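Local coordinates for SnoN,Epimerase SnoN (Streptomyces nogalater, PDB 5EP9), which acts as a non-heme iron, 2-oxoglutarate-dependent epimerase in the biosynthesis of nogalamycin, at residues Ala37-Tyr40 with Arg41-Gly44; Gly50-Asp53 with Ala54-Ala58; Arg65-Leu68 with Ala69-Ser73; His103-Ile106 with Ala107-Glu111; Phe146-Phe150 with Ser151-Thr155. All coordinates share one frame; numbering follows the deposited sequence.

Contact 1. Residues Ala37-Tyr40 with Arg41-Gly44; sequences AARY and RRDG
Helix 30-43 closes at Asp43; the next residue, Gly44, still donates its N to Tyr40 O at 2.8 Å in a final, rather bent bond (142° at the hydrogen). Three straighter bonds of the same i to i+4 kind precede it, donated by Arg41 N, Arg42 N and Asp43 N to Ala37 O, Ala38 O and Arg39 O. Gly44 then leaves helical geometry with a phi of 92°, where a CB would press on the carbonyl oxygen of Asp43. Beyond it begins strand 45-48, at one margin of the large sheet of this cupin-type PhyH fold, and Gly44 O accepts a bond from Thr223 OG1.

Arg41 and Arg42 fold back along the helix instead of reaching outward. Arg41 bends at chi3, bringing NH1 to 3.5 Å from Ala37 CB and setting Ala38 CA over one face of the guanidinium. Arg42 is bent at the same torsion, and Ala38 O lies 3.8 Å above the plane of its guanidinium, offset toward the rim. The small Ala38 thus lies under two positive groups, its CB 4.0 Å from Arg42 NH2 and 4.2 Å from Arg41 NH2.

Tyr40 behaves differently. A chi1 of 178° swings its ring away from its own backbone N and into the protein, CE1 lying 4.0 Å from Gly44 O, and the ring packs on Leu113 of helix 104-114. Its side chain is about 6 Å from that of the 2-oxoglutarate-binding His219.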
loop_
_atom_site.group_PDB
_atom_site.type_symbol
_atom_site.label_atom_id
_atom_site.label_comp_id
_atom_site.label_asym_id
_atom_site.label_seq_id
_atom_site.Cartn_x
_atom_site.Cartn_y
_atom_site.Cartn_z
ATOM N N ALA A 37 -4.068 14.629 -9.378
ATOM C CA ALA A 37 -3.164 13.801 -10.176
ATOM C C ALA A 37 -1.785 14.535 -10.357
ATOM O O ALA A 37 -0.758 13.904 -10.418
ATOM C CB ALA A 37 -3.774 13.470 -11.523
ATOM N N ALA A 38 -1.847 15.812 -10.583
ATOM C CA ALA A 38 -0.647 16.597 -10.828
ATOM C C ALA A 38 0.244 16.604 -9.561
ATOM O O ALA A 38 1.438 16.434 -9.639
ATOM C CB ALA A 38 -0.998 18.009 -11.255
ATOM N N ARG A 39 -0.384 16.738 -8.412
ATOM C CA ARG A 39 0.270 16.558 -7.124
ATOM C C ARG A 39 0.889 15.193 -6.978
ATOM O O ARG A 39 2.081 15.073 -6.636
ATOM C CB ARG A 39 -0.652 16.835 -5.929
ATOM C CG ARG A 39 -0.597 18.278 -5.449
ATOM C CD ARG A 39 -1.269 18.472 -4.064
ATOM N NE ARG A 39 -2.685 18.574 -4.295
ATOM C CZ ARG A 39 -3.687 18.000 -3.584
ATOM N NH1 ARG A 39 -3.514 17.182 -2.497
ATOM N NH2 ARG A 39 -4.926 18.237 -4.024
ATOM N N TYR A 40 0.119 14.164 -7.284
ATOM C CA TYR A 40 0.676 12.767 -7.292
ATOM C C TYR A 40 1.953 12.620 -8.200
ATOM O O TYR A 40 2.958 12.050 -7.831
ATOM C CB TYR A 40 -0.363 11.749 -7.677
ATOM C CG TYR A 40 0.170 10.348 -7.745
ATOM C CD1 TYR A 40 0.461 9.660 -6.586
ATOM C CD2 TYR A 40 0.365 9.693 -8.942
ATOM C CE1 TYR A 40 0.946 8.349 -6.640
ATOM C CE2 TYR A 40 0.889 8.367 -9.009
ATOM C CZ TYR A 40 1.161 7.721 -7.874
ATOM O OH TYR A 40 1.670 6.470 -7.852
ATOM N N ARG A 41 1.894 13.162 -9.389
ATOM C CA ARG A 41 2.990 13.046 -10.334
ATOM C C ARG A 41 4.243 13.816 -9.859
ATOM O O ARG A 41 5.343 13.301 -9.962
ATOM C CB ARG A 41 2.531 13.452 -11.734
ATOM C CG ARG A 41 1.694 12.271 -12.309
ATOM C CD ARG A 41 1.381 12.352 -13.794
ATOM N NE ARG A 41 1.125 13.741 -14.174
ATOM C CZ ARG A 41 -0.040 14.352 -14.181
ATOM N NH1 ARG A 41 -1.167 13.699 -13.889
ATOM N NH2 ARG A 41 -0.069 15.649 -14.587
ATOM N N ARG A 42 4.042 15.022 -9.365
ATOM C CA ARG A 42 5.122 15.913 -8.852
ATOM C C ARG A 42 5.737 15.371 -7.568
ATOM O O ARG A 42 6.910 15.212 -7.458
ATOM C CB ARG A 42 4.543 17.268 -8.570
ATOM C CG ARG A 42 5.570 18.353 -8.213
ATOM C CD ARG A 42 5.004 19.792 -8.275
ATOM N NE ARG A 42 3.511 19.840 -8.185
ATOM C CZ ARG A 42 2.648 20.289 -9.136
ATOM N NH1 ARG A 42 3.081 20.842 -10.300
ATOM N NH2 ARG A 42 1.319 20.242 -8.901
ATOM N N ASP A 43 4.918 14.923 -6.682
ATOM C CA ASP A 43 5.405 14.510 -5.365
ATOM C C ASP A 43 5.671 13.067 -5.149
ATOM O O ASP A 43 6.453 12.686 -4.263
ATOM C CB ASP A 43 4.428 14.957 -4.246
ATOM C CG ASP A 43 4.301 16.478 -4.092
ATOM O OD1 ASP A 43 5.103 17.211 -4.636
ATOM O OD2 ASP A 43 3.390 16.901 -3.352
ATOM N N GLY A 44 4.919 12.230 -5.845
ATOM C CA GLY A 44 5.044 10.773 -5.695
ATOM C C GLY A 44 4.118 10.190 -4.658
ATOM O O GLY A 44 4.207 9.007 -4.351
#

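Contact 2. Residues Gly50-Asp53 with Ala54-Ala58; sequences GVLD and AGEVA
Glu56 OE1 is gripped from two sources: Asp53 N donates to it at 2.9 Å, nearly straight at 166°, on the lone pair that faces away from OE2, and a water donates at 2.6 Å. With the reciprocal bond from Glu56 N to Asp53 OD1, also 2.9 Å, this is a capping box, a classic way of starting a helix, here helix 54-70 with Asp53 as N-cap. A chi1 of 70° puts Asp53 CG between the backbone N and the carbonyl carbon and brings OD1 over the first turn, where Glu56 N meets it nearly head-on.

The price is proximity of like charges. Asp53 OD1 and Glu56 OE1 are 3.7 Å apart, with the carboxylate planes turned 44° against each other; the backbone N-H groups, and His103 NE2 bonded to Glu56 OE2, probably offset the repulsion.

Val57 N completes the turn by donating to Asp53 O. On the apolar side Leu52, just before the cap, sets CB 3.8 Å from Val57 CG2, a hydrophobic staple that brackets the polar box. The water on Glu56 OE1 also donates to Val51 O at 2.6 Å, tying the incoming loop to the glutamate.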
loop_
_atom_site.group_PDB
_atom_site.type_symbol
_atom_site.label_atom_id
_atom_site.label_comp_id
_atom_site.label_asym_id
_atom_site.label_seq_id
_atom_site.Cartn_x
_atom_site.Cartn_y
_atom_site.Cartn_z
ATOM N N GLY A 50 -11.340 11.492 3.387
ATOM C CA GLY A 50 -12.732 11.034 3.382
ATOM C C GLY A 50 -13.026 10.146 2.174
ATOM O O GLY A 50 -13.995 10.268 1.529
ATOM N N VAL A 51 -12.097 9.260 1.873
ATOM C CA VAL A 51 -12.324 8.344 0.777
ATOM C C VAL A 51 -13.395 7.266 1.182
ATOM O O VAL A 51 -14.138 6.800 0.347
ATOM C CB VAL A 51 -10.997 7.816 0.269
ATOM C CG1 VAL A 51 -10.507 6.615 1.038
ATOM C CG2 VAL A 51 -11.154 7.422 -1.124
ATOM N N LEU A 52 -13.406 6.884 2.446
ATOM C CA LEU A 52 -14.431 6.067 3.036
ATOM C C LEU A 52 -15.342 6.885 3.905
ATOM O O LEU A 52 -14.899 7.822 4.594
ATOM C CB LEU A 52 -13.821 4.992 3.938
ATOM C CG LEU A 52 -12.880 3.985 3.305
ATOM C CD1 LEU A 52 -12.385 2.962 4.348
ATOM C CD2 LEU A 52 -13.539 3.274 2.122
ATOM N N ASP A 53 -16.636 6.570 3.853
ATOM C CA ASP A 53 -17.548 7.256 4.755
ATOM C C ASP A 53 -17.455 6.650 6.162
ATOM O O ASP A 53 -16.747 5.658 6.338
ATOM C CB ASP A 53 -18.956 7.368 4.145
ATOM C CG ASP A 53 -19.674 6.024 4.050
ATOM O OD1 ASP A 53 -19.456 5.127 4.896
ATOM O OD2 ASP A 53 -20.557 5.980 3.146
ATOM N N ALA A 54 -18.234 7.169 7.118
ATOM C CA ALA A 54 -18.108 6.725 8.514
ATOM C C ALA A 54 -18.592 5.226 8.680
ATOM O O ALA A 54 -17.979 4.474 9.444
ATOM C CB ALA A 54 -18.937 7.625 9.428
ATOM N N GLY A 55 -19.678 4.886 8.012
ATOM C CA GLY A 55 -20.151 3.505 8.049
ATOM C C GLY A 55 -19.161 2.473 7.487
ATOM O O GLY A 55 -18.986 1.358 8.026
ATOM N N GLU A 56 -18.531 2.861 6.398
ATOM C CA GLU A 56 -17.523 2.015 5.766
ATOM C C GLU A 56 -16.365 1.838 6.641
ATOM O O GLU A 56 -15.854 0.714 6.810
ATOM C CB GLU A 56 -17.074 2.605 4.475
ATOM C CG GLU A 56 -18.163 2.561 3.394
ATOM C CD GLU A 56 -17.655 3.219 2.090
ATOM O OE1 GLU A 56 -17.185 4.382 2.085
ATOM O OE2 GLU A 56 -17.864 2.601 1.045
ATOM N N VAL A 57 -15.893 2.958 7.216
ATOM C CA VAL A 57 -14.823 2.834 8.168
ATOM C C VAL A 57 -15.195 1.796 9.297
ATOM O O VAL A 57 -14.467 0.885 9.658
ATOM C CB VAL A 57 -14.437 4.201 8.754
ATOM C CG1 VAL A 57 -13.528 3.989 9.934
ATOM C CG2 VAL A 57 -13.731 5.050 7.710
ATOM N N ALA A 58 -16.328 1.994 9.894
ATOM C CA ALA A 58 -16.794 1.084 11.034
ATOM C C ALA A 58 -16.960 -0.406 10.641
ATOM O O ALA A 58 -16.418 -1.306 11.340
ATOM C CB ALA A 58 -18.083 1.505 11.595
HETATM O O HOH W 1 -16.562 5.878 0.057
#

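Contact 3. Residues Arg65-Leu68 with Ala69-Ser73; sequences RRLL and AHEES
Among the backbone bonds, His70 N meets Arg66 O at 2.8 Å, flanked by Ala69 N on Arg65 O and Glu71 N on Leu67 O. The last of these is the final helical bond before the chain leaves helix 54-70.

Water takes over where the helical bonds run out. One molecule donates to Leu68 O at 2.6 Å and Glu71 O at 2.7 Å, and accepts from Ser73 OG at 2.8 Å, so it bridges a carbonyl of the last turn to two groups beyond it, on the way to the edge strand 74-77. A second water sits in the ring plane of His70, 2.8 Å from ND1, and bonds weakly to Arg66 NH1.

Charges pair more loosely. Arg66 bends at chi3 (65°) and Glu71 at chi2 (-53°), which brings their ends alongside; NH1 of Arg66 and OE2 of Glu71 form a long salt bridge of 3.8 Å, the flat groups 56° apart. The main partner of the guanidinium is Glu63, one turn earlier.

Apolar contact falls to the leucines. Leu67 CD2 rests 3.6 Å from Glu71 CG, using the aliphatic part of the glutamate, while Leu68 CD2 approaches Ser73 CB at 4.3 Å and packs inward on Val125, Leu127 and Leu237.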
loop_
_atom_site.group_PDB
_atom_site.type_symbol
_atom_site.label_atom_id
_atom_site.label_comp_id
_atom_site.label_asym_id
_atom_site.label_seq_id
_atom_site.Cartn_x
_atom_site.Cartn_y
_atom_site.Cartn_z
ATOM N N ARG A 65 -10.030 -5.754 12.813
ATOM C CA ARG A 65 -9.800 -6.262 14.196
ATOM C C ARG A 65 -10.052 -7.746 14.347
ATOM O O ARG A 65 -9.293 -8.449 15.022
ATOM C CB ARG A 65 -10.685 -5.571 15.219
ATOM C CG ARG A 65 -10.321 -4.098 15.465
ATOM C CD ARG A 65 -11.163 -3.547 16.619
ATOM N NE ARG A 65 -10.564 -2.318 17.095
ATOM C CZ ARG A 65 -11.165 -1.121 17.289
ATOM N NH1 ARG A 65 -12.504 -0.937 17.160
ATOM N NH2 ARG A 65 -10.406 -0.084 17.665
ATOM N N ARG A 66 -11.108 -8.197 13.690
ATOM C CA ARG A 66 -11.471 -9.605 13.720
ATOM C C ARG A 66 -10.362 -10.477 13.122
ATOM O O ARG A 66 -10.006 -11.479 13.672
ATOM C CB ARG A 66 -12.785 -9.877 12.940
ATOM C CG ARG A 66 -13.339 -11.278 13.130
ATOM C CD ARG A 66 -14.483 -11.576 12.153
ATOM N NE ARG A 66 -14.026 -11.590 10.741
ATOM C CZ ARG A 66 -13.418 -12.606 10.155
ATOM N NH1 ARG A 66 -13.101 -13.684 10.823
ATOM N NH2 ARG A 66 -13.113 -12.529 8.863
ATOM N N LEU A 67 -9.836 -10.053 11.990
ATOM C CA LEU A 67 -8.794 -10.797 11.317
ATOM C C LEU A 67 -7.499 -10.860 12.199
ATOM O O LEU A 67 -6.902 -11.897 12.356
ATOM C CB LEU A 67 -8.491 -10.230 9.954
ATOM C CG LEU A 67 -9.544 -10.520 8.872
ATOM C CD1 LEU A 67 -9.330 -9.653 7.676
ATOM C CD2 LEU A 67 -9.603 -11.958 8.399
ATOM N N LEU A 68 -7.109 -9.719 12.736
ATOM C CA LEU A 68 -5.903 -9.653 13.580
ATOM C C LEU A 68 -6.001 -10.501 14.804
ATOM O O LEU A 68 -5.040 -11.143 15.198
ATOM C CB LEU A 68 -5.604 -8.213 13.969
ATOM C CG LEU A 68 -5.006 -7.441 12.782
ATOM C CD1 LEU A 68 -5.224 -5.943 12.873
ATOM C CD2 LEU A 68 -3.506 -7.752 12.559
ATOM N N ALA A 69 -7.197 -10.559 15.393
ATOM C CA ALA A 69 -7.436 -11.296 16.629
ATOM C C ALA A 69 -7.706 -12.775 16.406
ATOM O O ALA A 69 -7.230 -13.593 17.163
ATOM C CB ALA A 69 -8.599 -10.709 17.414
ATOM N N HIS A 70 -8.424 -13.129 15.360
ATOM C CA HIS A 70 -8.936 -14.504 15.179
ATOM C C HIS A 70 -8.244 -15.315 14.098
ATOM O O HIS A 70 -8.291 -16.526 14.102
ATOM C CB HIS A 70 -10.469 -14.446 15.016
ATOM C CG HIS A 70 -11.189 -13.946 16.278
ATOM N ND1 HIS A 70 -12.535 -13.662 16.317
ATOM C CD2 HIS A 70 -10.737 -13.709 17.542
ATOM C CE1 HIS A 70 -12.882 -13.277 17.540
ATOM N NE2 HIS A 70 -11.808 -13.300 18.309
ATOM N N GLU A 71 -7.597 -14.651 13.160
ATOM C CA GLU A 71 -6.862 -15.318 12.075
ATOM C C GLU A 71 -5.325 -15.151 12.245
ATOM O O GLU A 71 -4.823 -14.485 13.108
ATOM C CB GLU A 71 -7.249 -14.800 10.665
ATOM C CG GLU A 71 -8.722 -14.895 10.194
ATOM C CD GLU A 71 -9.338 -16.263 10.306
ATOM O OE1 GLU A 71 -8.738 -17.281 9.883
ATOM O OE2 GLU A 71 -10.409 -16.340 10.860
ATOM N N GLU A 72 -4.604 -15.756 11.331
ATOM C CA GLU A 72 -3.164 -15.581 11.217
ATOM C C GLU A 72 -2.732 -14.237 10.803
ATOM O O GLU A 72 -3.155 -13.745 9.783
ATOM C CB GLU A 72 -2.598 -16.544 10.166
ATOM C CG GLU A 72 -2.617 -17.944 10.706
ATOM C CD GLU A 72 -1.405 -18.737 10.346
ATOM O OE1 GLU A 72 -0.287 -18.273 10.752
ATOM O OE2 GLU A 72 -1.629 -19.861 9.784
ATOM N N SER A 73 -1.778 -13.713 11.551
ATOM C CA SER A 73 -1.048 -12.558 11.141
ATOM C C SER A 73 0.457 -12.854 11.078
ATOM O O SER A 73 0.933 -13.904 11.530
ATOM C CB SER A 73 -1.354 -11.390 12.082
ATOM O OG SER A 73 -1.018 -11.751 13.364
HETATM O O HOH W 2 -13.708 -14.576 13.967
HETATM O O HOH W 3 -3.236 -12.946 14.598
#

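Contact 4. Residues His103-Ile106 with Ala107-Glu111; sequences HPRI and AALAE
Ala107 N meets His103 O at 2.9 Å almost along the carbonyl direction, the first of four successive i to i+4 bonds that open helix 104-114; Ala108, Leu109 and Ala110 continue the series onto Pro104, Arg105 and Ile106. The second bond is less well aimed, with Ala108 N lying 39° out of the Pro104 carbonyl plane.

His103 is the N-cap. A chi1 of -166° sets its ring where ND1 can accept from Arg105 N, a weak capping bond of 3.2 Å and 134°, and CD of Pro104 lies 3.7 Å above one ring face, toward the rim. Proline suits the first helical position, since that residue has no i to i-4 N-H bond to lose.

Farther on, small side chains sit close to the carbonyls of the preceding turn: Ala107 CB is 3.2 Å from His103 O, and Ala108 CB is 3.3 Å from Pro104 O. Leu109 lies along the turn in the same way, its CG 3.4 Å from Arg105 O and its CD1 4.4 Å from Arg105 CG. The face carrying Ile106 and Ala110 is applied to the large sheet, both packing on Phe218 and Tyr243, while Leu109 also reaches Leu33 and Leu36 of helix 30-43.

The weak bond to ND1 is consistent with a proton on NE2 of His103, whose partner is Glu56; one imidazole could then cap its own helix and link it to the start of another.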
loop_
_atom_site.group_PDB
_atom_site.type_symbol
_atom_site.label_atom_id
_atom_site.label_comp_id
_atom_site.label_asym_id
_atom_site.label_seq_id
_atom_site.Cartn_x
_atom_site.Cartn_y
_atom_site.Cartn_z
ATOM N N HIS A 103 -12.704 -1.362 -3.760
ATOM C CA HIS A 103 -13.579 -0.279 -3.522
ATOM C C HIS A 103 -13.689 0.634 -4.746
ATOM O O HIS A 103 -12.665 1.122 -5.263
ATOM C CB HIS A 103 -13.074 0.504 -2.323
ATOM C CG HIS A 103 -14.067 1.461 -1.775
ATOM N ND1 HIS A 103 -14.271 2.703 -2.337
ATOM C CD2 HIS A 103 -14.977 1.338 -0.771
ATOM C CE1 HIS A 103 -15.261 3.304 -1.692
ATOM N NE2 HIS A 103 -15.696 2.500 -0.736
ATOM N N PRO A 104 -14.882 0.969 -5.166
ATOM C CA PRO A 104 -14.984 1.728 -6.428
ATOM C C PRO A 104 -14.315 3.082 -6.459
ATOM O O PRO A 104 -13.805 3.484 -7.494
ATOM C CB PRO A 104 -16.544 1.907 -6.681
ATOM C CG PRO A 104 -17.176 0.835 -5.850
ATOM C CD PRO A 104 -16.183 0.445 -4.724
ATOM N N ARG A 105 -14.432 3.804 -5.387
ATOM C CA ARG A 105 -13.841 5.109 -5.323
ATOM C C ARG A 105 -12.314 5.075 -5.244
ATOM O O ARG A 105 -11.641 5.852 -5.884
ATOM C CB ARG A 105 -14.462 5.868 -4.150
ATOM C CG ARG A 105 -14.045 7.314 -4.177
ATOM C CD ARG A 105 -14.962 8.213 -3.392
ATOM N NE ARG A 105 -14.141 9.409 -3.131
ATOM C CZ ARG A 105 -14.316 10.269 -2.124
ATOM N NH1 ARG A 105 -15.319 10.098 -1.254
ATOM N NH2 ARG A 105 -13.485 11.312 -2.001
ATOM N N ILE A 106 -11.783 4.200 -4.409
ATOM C CA ILE A 106 -10.355 4.016 -4.295
ATOM C C ILE A 106 -9.764 3.582 -5.646
ATOM O O ILE A 106 -8.725 4.081 -6.121
ATOM C CB ILE A 106 -10.028 3.003 -3.206
ATOM C CG1 ILE A 106 -10.433 3.581 -1.873
ATOM C CG2 ILE A 106 -8.511 2.674 -3.208
ATOM C CD1 ILE A 106 -10.123 2.743 -0.660
ATOM N N ALA A 107 -10.496 2.662 -6.302
ATOM C CA ALA A 107 -10.033 2.064 -7.560
ATOM C C ALA A 107 -10.032 3.102 -8.616
ATOM O O ALA A 107 -9.079 3.196 -9.435
ATOM C CB ALA A 107 -10.970 0.945 -8.005
ATOM N N ALA A 108 -11.122 3.861 -8.681
ATOM C CA ALA A 108 -11.183 4.928 -9.680
ATOM C C ALA A 108 -10.030 5.998 -9.499
ATOM O O ALA A 108 -9.486 6.464 -10.488
ATOM C CB ALA A 108 -12.520 5.606 -9.741
ATOM N N LEU A 109 -9.747 6.364 -8.260
ATOM C CA LEU A 109 -8.683 7.280 -7.974
ATOM C C LEU A 109 -7.338 6.708 -8.413
ATOM O O LEU A 109 -6.603 7.367 -9.062
ATOM C CB LEU A 109 -8.635 7.605 -6.503
ATOM C CG LEU A 109 -9.709 8.596 -6.127
ATOM C CD1 LEU A 109 -9.883 8.628 -4.607
ATOM C CD2 LEU A 109 -9.344 10.002 -6.612
ATOM N N ALA A 110 -7.073 5.473 -8.043
ATOM C CA ALA A 110 -5.867 4.829 -8.388
ATOM C C ALA A 110 -5.626 4.826 -9.900
ATOM O O ALA A 110 -4.510 5.110 -10.368
ATOM C CB ALA A 110 -5.799 3.390 -7.859
ATOM N N GLU A 111 -6.653 4.481 -10.659
ATOM C CA GLU A 111 -6.502 4.405 -12.076
ATOM C C GLU A 111 -6.296 5.777 -12.667
ATOM O O GLU A 111 -5.501 5.888 -13.619
ATOM C CB GLU A 111 -7.683 3.704 -12.825
ATOM C CG GLU A 111 -7.751 2.226 -12.527
ATOM C CD GLU A 111 -8.578 1.418 -13.543
ATOM O OE1 GLU A 111 -9.460 1.988 -14.226
ATOM O OE2 GLU A 111 -8.325 0.199 -13.597
#

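Contact 5. Residues Phe146-Phe150 with Ser151-Thr155; sequences FAFPF and STAGT
Apolar contact between Phe148 and Ala153 closes this bend, with CB to CB at 3.7 Å. Phe150 adds to this pair: Phe148 CB lies 3.5 Å above one face of the Phe150 ring, offset toward the rim, and the ring's CE1 is 3.6 Å from Ala153 CA. A chi1 of 49° holds Phe150 CG between its backbone N and carbonyl carbon, which tucks the ring beneath the turn that follows.

Polar atoms stand at the ring edges. Thr152 OG1 is at the edge of the Phe150 ring, 3.6 Å from CD1, its side chain crossing that of Phe150 at about a right angle. Ala153 O lies likewise near the plane of the Phe148 ring, at its edge.

The backbone combines two turns. Pro149 is the centre of an inverse gamma turn, with Phe150 N bonding weakly to Phe148 O. Phe150 to Ala153 form a type I beta turn, whose bond from Ala153 N to Phe150 O is 3.2 Å long and approaches 53° out of the carbonyl plane. Both turns lie in the loop between strands 139-142 and 157-162 of the cupin fold, a few residues after the iron ligands His142 and Asp144, and the Phe148 side chain is about 6 Å from the bound 2-oxoglutarate.

Hydrogen bonds to the neighbourhood include Ser151 OG with Ala249 N, while Phe150 meets Phe121 edge-to-face.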
loop_
_atom_site.group_PDB
_atom_site.type_symbol
_atom_site.label_atom_id
_atom_site.label_comp_id
_atom_site.label_asym_id
_atom_site.label_seq_id
_atom_site.Cartn_x
_atom_site.Cartn_y
_atom_site.Cartn_z
ATOM N N PHE A 146 11.233 -2.592 -5.299
ATOM C CA PHE A 146 12.186 -3.686 -5.379
ATOM C C PHE A 146 11.694 -4.964 -4.738
ATOM O O PHE A 146 12.183 -6.018 -5.040
ATOM C CB PHE A 146 13.554 -3.201 -4.850
ATOM C CG PHE A 146 14.265 -2.164 -5.837
ATOM C CD1 PHE A 146 13.520 -1.438 -6.840
ATOM C CD2 PHE A 146 15.673 -1.914 -5.776
ATOM C CE1 PHE A 146 14.123 -0.529 -7.714
ATOM C CE2 PHE A 146 16.275 -1.003 -6.653
ATOM C CZ PHE A 146 15.498 -0.318 -7.617
ATOM N N ALA A 147 10.638 -4.874 -3.954
ATOM C CA ALA A 147 10.056 -6.039 -3.361
ATOM C C ALA A 147 8.851 -6.634 -4.137
ATOM O O ALA A 147 8.229 -7.613 -3.680
ATOM C CB ALA A 147 9.605 -5.674 -1.945
ATOM N N PHE A 148 8.481 -5.971 -5.229
ATOM C CA PHE A 148 7.329 -6.376 -6.080
ATOM C C PHE A 148 7.809 -7.341 -7.190
ATOM O O PHE A 148 8.618 -6.968 -8.044
ATOM C CB PHE A 148 6.623 -5.168 -6.691
ATOM C CG PHE A 148 5.925 -4.269 -5.708
ATOM C CD1 PHE A 148 5.494 -4.722 -4.450
ATOM C CD2 PHE A 148 5.670 -2.964 -6.032
ATOM C CE1 PHE A 148 4.806 -3.904 -3.567
ATOM C CE2 PHE A 148 4.982 -2.170 -5.174
ATOM C CZ PHE A 148 4.549 -2.636 -3.948
ATOM N N PRO A 149 7.393 -8.612 -7.130
ATOM C CA PRO A 149 7.765 -9.562 -8.129
ATOM C C PRO A 149 6.906 -9.497 -9.416
ATOM O O PRO A 149 6.386 -10.503 -9.900
ATOM C CB PRO A 149 7.534 -10.905 -7.405
ATOM C CG PRO A 149 6.247 -10.644 -6.681
ATOM C CD PRO A 149 6.394 -9.203 -6.209
ATOM N N PHE A 150 6.834 -8.315 -10.003
ATOM C CA PHE A 150 6.209 -8.194 -11.304
ATOM C C PHE A 150 6.924 -7.119 -12.142
ATOM O O PHE A 150 7.600 -6.217 -11.635
ATOM C CB PHE A 150 4.703 -7.977 -11.167
ATOM C CG PHE A 150 4.287 -6.898 -10.195
ATOM C CD1 PHE A 150 4.208 -5.591 -10.629
ATOM C CD2 PHE A 150 3.921 -7.189 -8.903
ATOM C CE1 PHE A 150 3.800 -4.571 -9.808
ATOM C CE2 PHE A 150 3.542 -6.189 -8.061
ATOM C CZ PHE A 150 3.474 -4.878 -8.500
ATOM N N SER A 151 6.663 -7.213 -13.418
ATOM C CA SER A 151 7.361 -6.485 -14.486
ATOM C C SER A 151 7.173 -4.984 -14.412
ATOM O O SER A 151 8.049 -4.255 -14.753
ATOM C CB SER A 151 6.878 -7.049 -15.879
ATOM O OG SER A 151 5.463 -6.884 -16.031
ATOM N N THR A 152 6.030 -4.536 -13.882
ATOM C CA THR A 152 5.709 -3.104 -13.811
ATOM C C THR A 152 5.840 -2.521 -12.410
ATOM O O THR A 152 5.205 -1.568 -12.058
ATOM C CB THR A 152 4.300 -2.858 -14.333
ATOM O OG1 THR A 152 3.378 -3.636 -13.567
ATOM C CG2 THR A 152 4.209 -3.269 -15.808
ATOM N N ALA A 153 6.666 -3.177 -11.615
ATOM C CA ALA A 153 6.932 -2.771 -10.242
ATOM C C ALA A 153 7.244 -1.283 -10.077
ATOM O O ALA A 153 6.740 -0.637 -9.160
ATOM C CB ALA A 153 8.143 -3.565 -9.712
ATOM N N GLY A 154 8.081 -0.798 -10.993
ATOM C CA GLY A 154 8.495 0.571 -11.081
ATOM C C GLY A 154 7.395 1.608 -11.242
ATOM O O GLY A 154 7.654 2.793 -11.010
ATOM N N THR A 155 6.161 1.201 -11.613
ATOM C CA THR A 155 5.046 2.169 -11.731
ATOM C C THR A 155 3.828 1.776 -10.867
ATOM O O THR A 155 2.799 2.416 -10.930
ATOM C CB THR A 155 4.523 2.312 -13.162
ATOM O OG1 THR A 155 4.190 1.015 -13.655
ATOM C CG2 THR A 155 5.587 2.943 -14.015
#

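How the contacts relate
From the N terminus the five contacts follow in series; each is local, none encloses or crosses another, and all fall in the SnoN portion 14-202 of this engineered fusion. Contact 1 ends helix 30-43, and contacts 2 and 3 begin and finish helix 54-70, their centres about 21 Å apart. Contact 4 opens helix 104-114 and touches contact 2: the bond between Glu56 and His103 joins the starts of the two helices beside the large sheet, with Gly50 and Arg105 packing nearby. Contact 5 shapes the loop near the iron site, and its nearest atoms are about 5 Å from contact 1. Contacts 1 and 3 lie on opposite sides of the chain's centre.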